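Local coordinates for protein gdp-l-fucose synthetase (PDB 6AQZ) that probably makes GDP-L-fucose in an NADPH-dependent reaction, as an NADP-binding member of the NAD-dependent epimerase/dehydratase family, at residues L208-Q219 against V275-F285. Numbering follows the deposited sequence.
Sequences LPGLMHKCYKAQ and VAQTIKDAFNF
Val275 begins the contact by laying CG1 across the branch point of Leu208, 3.8 Å from its CG; two beta- and gamma-branched chains meet at about a right angle where the backbones stand further apart than at Ile279. Ala276, with its short methyl, lets the backbones come close, and Leu211 CD1 lies only loosely against it. One helical turn on, Ile279 is a knob in the hole formed by Leu208, Leu211, Met212 and Cys215. Because its CG1 lies anti to the carbonyl carbon (chi1 -69°), CD1 reaches Leu211 CB at 3.7 Å, while the other branch, CG2, rests on Cys215 CB. Phe283, broad enough to span a turn, is the second knob, among Met212, Cys215, Tyr216 and Gln219. Its CE2 rests 3.5 Å from Met212 O, a carbonyl already bonded to Tyr216 N, and its CE1 meets the Tyr216 ring at the edge, in plane, 4.0 Å from CD2. Beyond the ring, the extended Gln219 chain brings NE2 to Phe283 O (3.0 Å, 154° at the hydrogen), from above the carbonyl plane, and a water bridges OE1 to the same oxygen. Asn284 adopts positive phi, which asparagine tolerates well, and Phe285 folds back, its N bonded to Lys280 O and its CE1 3.7 Å from Ala218 CB. Cys215 SG, small and polarisable, thus lies obliquely to both phenylalanine rings. Leu333 and Ile325 of helix 321-335 add to this core, with Phe225 of strand 225-228 beside Cys215 and Phe285. Crossing at -43° with axes 9.9 Å apart, the pair shows knobs-into-holes packing, here in the smaller, probably substrate-binding C-terminal part of an extended short-chain dehydrogenase/reductase fold.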
loop_
_atom_site.group_PDB
_atom_site.type_symbol
_atom_site.label_atom_id
_atom_site.label_comp_id
_atom_site.label_asym_id
_atom_site.label_seq_id
_atom_site.Cartn_x
_atom_site.Cartn_y
_atom_site.Cartn_z
ATOM N N LEU A 208 -27.326 9.327 -1.980
ATOM C CA LEU A 208 -28.098 10.564 -2.076
ATOM C C LEU A 208 -28.371 10.949 -3.523
ATOM O O LEU A 208 -29.546 11.169 -3.869
ATOM C CB LEU A 208 -27.381 11.667 -1.294
ATOM C CG LEU A 208 -28.109 12.933 -0.862
ATOM C CD1 LEU A 208 -27.404 13.601 0.341
ATOM C CD2 LEU A 208 -28.182 13.877 -2.038
ATOM N N PRO A 209 -27.378 11.039 -4.415
ATOM C CA PRO A 209 -27.718 11.325 -5.816
ATOM C C PRO A 209 -28.613 10.262 -6.430
ATOM O O PRO A 209 -29.449 10.593 -7.279
ATOM C CB PRO A 209 -26.349 11.394 -6.507
ATOM C CG PRO A 209 -25.410 10.700 -5.601
ATOM C CD PRO A 209 -25.921 10.922 -4.226
ATOM N N GLY A 210 -28.464 8.994 -6.027
ATOM C CA GLY A 210 -29.365 7.962 -6.509
ATOM C C GLY A 210 -30.785 8.182 -6.034
ATOM O O GLY A 210 -31.745 8.013 -6.797
ATOM N N LEU A 211 -30.945 8.618 -4.783
ATOM C CA LEU A 211 -32.288 8.907 -4.305
ATOM C C LEU A 211 -32.911 10.046 -5.106
ATOM O O LEU A 211 -34.113 10.026 -5.388
ATOM C CB LEU A 211 -32.255 9.248 -2.825
ATOM C CG LEU A 211 -32.073 8.014 -1.945
ATOM C CD1 LEU A 211 -32.047 8.418 -0.485
ATOM C CD2 LEU A 211 -33.141 6.970 -2.209
ATOM N N MET A 212 -32.101 11.033 -5.508
ATOM C CA MET A 212 -32.619 12.128 -6.327
ATOM C C MET A 212 -33.102 11.635 -7.679
ATOM O O MET A 212 -34.189 12.008 -8.130
ATOM C CB MET A 212 -31.564 13.212 -6.520
ATOM C CG MET A 212 -31.399 14.095 -5.317
ATOM S SD MET A 212 -30.210 15.410 -5.591
ATOM C CE MET A 212 -30.233 16.150 -3.962
ATOM N N HIS A 213 -32.318 10.778 -8.330
ATOM C CA HIS A 213 -32.719 10.266 -9.634
ATOM C C HIS A 213 -33.939 9.367 -9.498
ATOM O O HIS A 213 -34.828 9.377 -10.361
ATOM C CB HIS A 213 -31.562 9.501 -10.274
ATOM C CG HIS A 213 -31.733 9.265 -11.741
ATOM N ND1 HIS A 213 -30.865 8.489 -12.477
ATOM C CD2 HIS A 213 -32.679 9.694 -12.605
ATOM C CE1 HIS A 213 -31.264 8.461 -13.736
ATOM N NE2 HIS A 213 -32.363 9.183 -13.839
ATOM N N LYS A 214 -33.989 8.590 -8.414
ATOM C CA LYS A 214 -35.137 7.737 -8.141
ATOM C C LYS A 214 -36.402 8.562 -7.947
ATOM O O LYS A 214 -37.466 8.223 -8.485
ATOM C CB LYS A 214 -34.858 6.891 -6.896
ATOM C CG LYS A 214 -34.771 5.405 -7.142
ATOM C CD LYS A 214 -33.540 4.814 -6.511
ATOM C CE LYS A 214 -33.914 3.826 -5.415
ATOM N NZ LYS A 214 -35.145 3.072 -5.807
ATOM N N CYS A 215 -36.298 9.661 -7.198
ATOM C CA CYS A 215 -37.456 10.509 -6.962
ATOM C C CYS A 215 -37.913 11.148 -8.271
ATOM O O CYS A 215 -39.120 11.288 -8.522
ATOM C CB CYS A 215 -37.129 11.561 -5.901
ATOM S SG CYS A 215 -38.571 12.501 -5.295
ATOM N N TYR A 216 -36.952 11.572 -9.097
ATOM C CA TYR A 216 -37.261 12.116 -10.411
ATOM C C TYR A 216 -38.027 11.114 -11.270
ATOM O O TYR A 216 -39.013 11.477 -11.918
ATOM C CB TYR A 216 -35.964 12.543 -11.098
ATOM C CG TYR A 216 -36.145 13.111 -12.500
ATOM C CD1 TYR A 216 -36.164 12.262 -13.609
ATOM C CD2 TYR A 216 -36.259 14.485 -12.723
ATOM C CE1 TYR A 216 -36.312 12.766 -14.894
ATOM C CE2 TYR A 216 -36.406 14.992 -14.002
ATOM C CZ TYR A 216 -36.435 14.130 -15.086
ATOM O OH TYR A 216 -36.586 14.633 -16.364
ATOM N N LYS A 217 -37.599 9.843 -11.278
ATOM C CA LYS A 217 -38.302 8.829 -12.063
ATOM C C LYS A 217 -39.723 8.614 -11.548
ATOM O O LYS A 217 -40.668 8.473 -12.338
ATOM C CB LYS A 217 -37.518 7.512 -12.057
ATOM C CG LYS A 217 -36.197 7.501 -12.861
ATOM C CD LYS A 217 -35.389 6.189 -12.617
ATOM C CE LYS A 217 -33.991 6.220 -13.258
ATOM N NZ LYS A 217 -33.309 4.882 -13.287
ATOM N N ALA A 218 -39.891 8.623 -10.227
ATOM C CA ALA A 218 -41.196 8.421 -9.620
ATOM C C ALA A 218 -42.161 9.545 -9.970
ATOM O O ALA A 218 -43.354 9.303 -10.193
ATOM C CB ALA A 218 -41.042 8.305 -8.107
ATOM N N GLN A 219 -41.660 10.779 -10.043
ATOM C CA GLN A 219 -42.523 11.907 -10.374
ATOM C C GLN A 219 -42.941 11.869 -11.845
ATOM O O GLN A 219 -44.111 12.096 -12.178
ATOM C CB GLN A 219 -41.786 13.213 -10.046
ATOM C CG GLN A 219 -42.638 14.462 -10.266
ATOM C CD GLN A 219 -42.002 15.713 -9.668
ATOM O OE1 GLN A 219 -40.869 16.094 -10.009
ATOM N NE2 GLN A 219 -42.739 16.368 -8.774
ATOM N N VAL A 275 -33.158 12.383 4.753
ATOM C CA VAL A 275 -32.635 12.796 3.459
ATOM C C VAL A 275 -33.680 12.552 2.378
ATOM O O VAL A 275 -33.955 13.417 1.539
ATOM C CB VAL A 275 -31.320 12.042 3.170
ATOM C CG1 VAL A 275 -30.839 12.288 1.754
ATOM C CG2 VAL A 275 -30.244 12.433 4.192
ATOM N N ALA A 276 -34.308 11.376 2.417
ATOM C CA ALA A 276 -35.322 11.025 1.434
ATOM C C ALA A 276 -36.506 11.994 1.478
ATOM O O ALA A 276 -37.049 12.362 0.430
ATOM C CB ALA A 276 -35.769 9.582 1.667
ATOM N N GLN A 277 -36.940 12.384 2.686
ATOM C CA GLN A 277 -38.041 13.337 2.824
ATOM C C GLN A 277 -37.662 14.711 2.277
ATOM O O GLN A 277 -38.462 15.359 1.587
ATOM C CB GLN A 277 -38.464 13.454 4.286
ATOM C CG GLN A 277 -39.646 14.363 4.505
ATOM C CD GLN A 277 -40.899 13.834 3.839
ATOM O OE1 GLN A 277 -41.073 12.627 3.708
ATOM N NE2 GLN A 277 -41.778 14.731 3.414
ATOM N N THR A 278 -36.441 15.165 2.574
ATOM C CA THR A 278 -35.984 16.450 2.060
ATOM C C THR A 278 -35.938 16.433 0.546
ATOM O O THR A 278 -36.293 17.419 -0.109
ATOM C CB THR A 278 -34.594 16.763 2.611
ATOM O OG1 THR A 278 -34.583 16.515 4.013
ATOM C CG2 THR A 278 -34.206 18.210 2.340
ATOM N N ILE A 279 -35.488 15.314 -0.022
ATOM C CA ILE A 279 -35.485 15.148 -1.466
ATOM C C ILE A 279 -36.907 15.132 -1.983
ATOM O O ILE A 279 -37.225 15.775 -2.989
ATOM C CB ILE A 279 -34.733 13.862 -1.843
ATOM C CG1 ILE A 279 -33.234 14.019 -1.541
ATOM C CG2 ILE A 279 -35.022 13.479 -3.295
ATOM C CD1 ILE A 279 -32.431 12.747 -1.767
ATOM N N LYS A 280 -37.787 14.414 -1.283
ATOM C CA LYS A 280 -39.185 14.365 -1.675
ATOM C C LYS A 280 -39.766 15.774 -1.740
ATOM O O LYS A 280 -40.313 16.179 -2.772
ATOM C CB LYS A 280 -39.970 13.484 -0.698
ATOM C CG LYS A 280 -41.463 13.491 -0.972
ATOM C CD LYS A 280 -42.270 12.691 0.041
ATOM C CE LYS A 280 -43.742 13.071 -0.089
ATOM N NZ LYS A 280 -44.643 12.004 0.399
ATOM N N ASP A 281 -39.579 16.564 -0.674
ATOM C CA ASP A 281 -40.179 17.890 -0.611
ATOM C C ASP A 281 -39.466 18.925 -1.466
ATOM O O ASP A 281 -40.017 20.016 -1.655
ATOM C CB ASP A 281 -40.193 18.399 0.832
ATOM C CG ASP A 281 -41.041 17.555 1.740
ATOM O OD1 ASP A 281 -42.072 17.027 1.270
ATOM O OD2 ASP A 281 -40.674 17.426 2.927
ATOM N N ALA A 282 -38.340 18.583 -2.095
ATOM C CA ALA A 282 -37.648 19.543 -2.947
ATOM C C ALA A 282 -38.023 19.351 -4.406
ATOM O O ALA A 282 -38.003 20.313 -5.179
ATOM C CB ALA A 282 -36.127 19.416 -2.802
ATOM N N PHE A 283 -38.411 18.135 -4.771
ATOM C CA PHE A 283 -39.020 17.871 -6.057
ATOM C C PHE A 283 -40.500 18.220 -6.070
ATOM O O PHE A 283 -41.086 18.281 -7.157
ATOM C CB PHE A 283 -38.852 16.396 -6.408
ATOM C CG PHE A 283 -37.570 16.076 -7.105
ATOM C CD1 PHE A 283 -37.401 16.377 -8.445
ATOM C CD2 PHE A 283 -36.526 15.458 -6.419
ATOM C CE1 PHE A 283 -36.219 16.062 -9.092
ATOM C CE2 PHE A 283 -35.345 15.151 -7.055
ATOM C CZ PHE A 283 -35.188 15.453 -8.394
ATOM N N ASN A 284 -41.076 18.512 -4.895
ATOM C CA ASN A 284 -42.522 18.634 -4.711
ATOM C C ASN A 284 -43.228 17.350 -5.132
ATOM O O ASN A 284 -44.287 17.375 -5.766
ATOM C CB ASN A 284 -43.087 19.850 -5.448
ATOM C CG ASN A 284 -42.603 21.156 -4.858
ATOM O OD1 ASN A 284 -42.571 21.328 -3.634
ATOM N ND2 ASN A 284 -42.211 22.080 -5.720
ATOM N N PHE A 285 -42.616 16.216 -4.798
ATOM C CA PHE A 285 -43.216 14.925 -5.097
ATOM C C PHE A 285 -44.370 14.642 -4.141
ATOM O O PHE A 285 -44.186 14.645 -2.918
ATOM C CB PHE A 285 -42.156 13.834 -5.013
ATOM C CG PHE A 285 -42.677 12.458 -5.280
ATOM C CD1 PHE A 285 -43.016 12.068 -6.569
ATOM C CD2 PHE A 285 -42.784 11.534 -4.252
ATOM C CE1 PHE A 285 -43.481 10.792 -6.819
ATOM C CE2 PHE A 285 -43.247 10.256 -4.493
ATOM C CZ PHE A 285 -43.593 9.880 -5.778
HETATM O O HOH W 1 -40.384 18.862 -10.093
#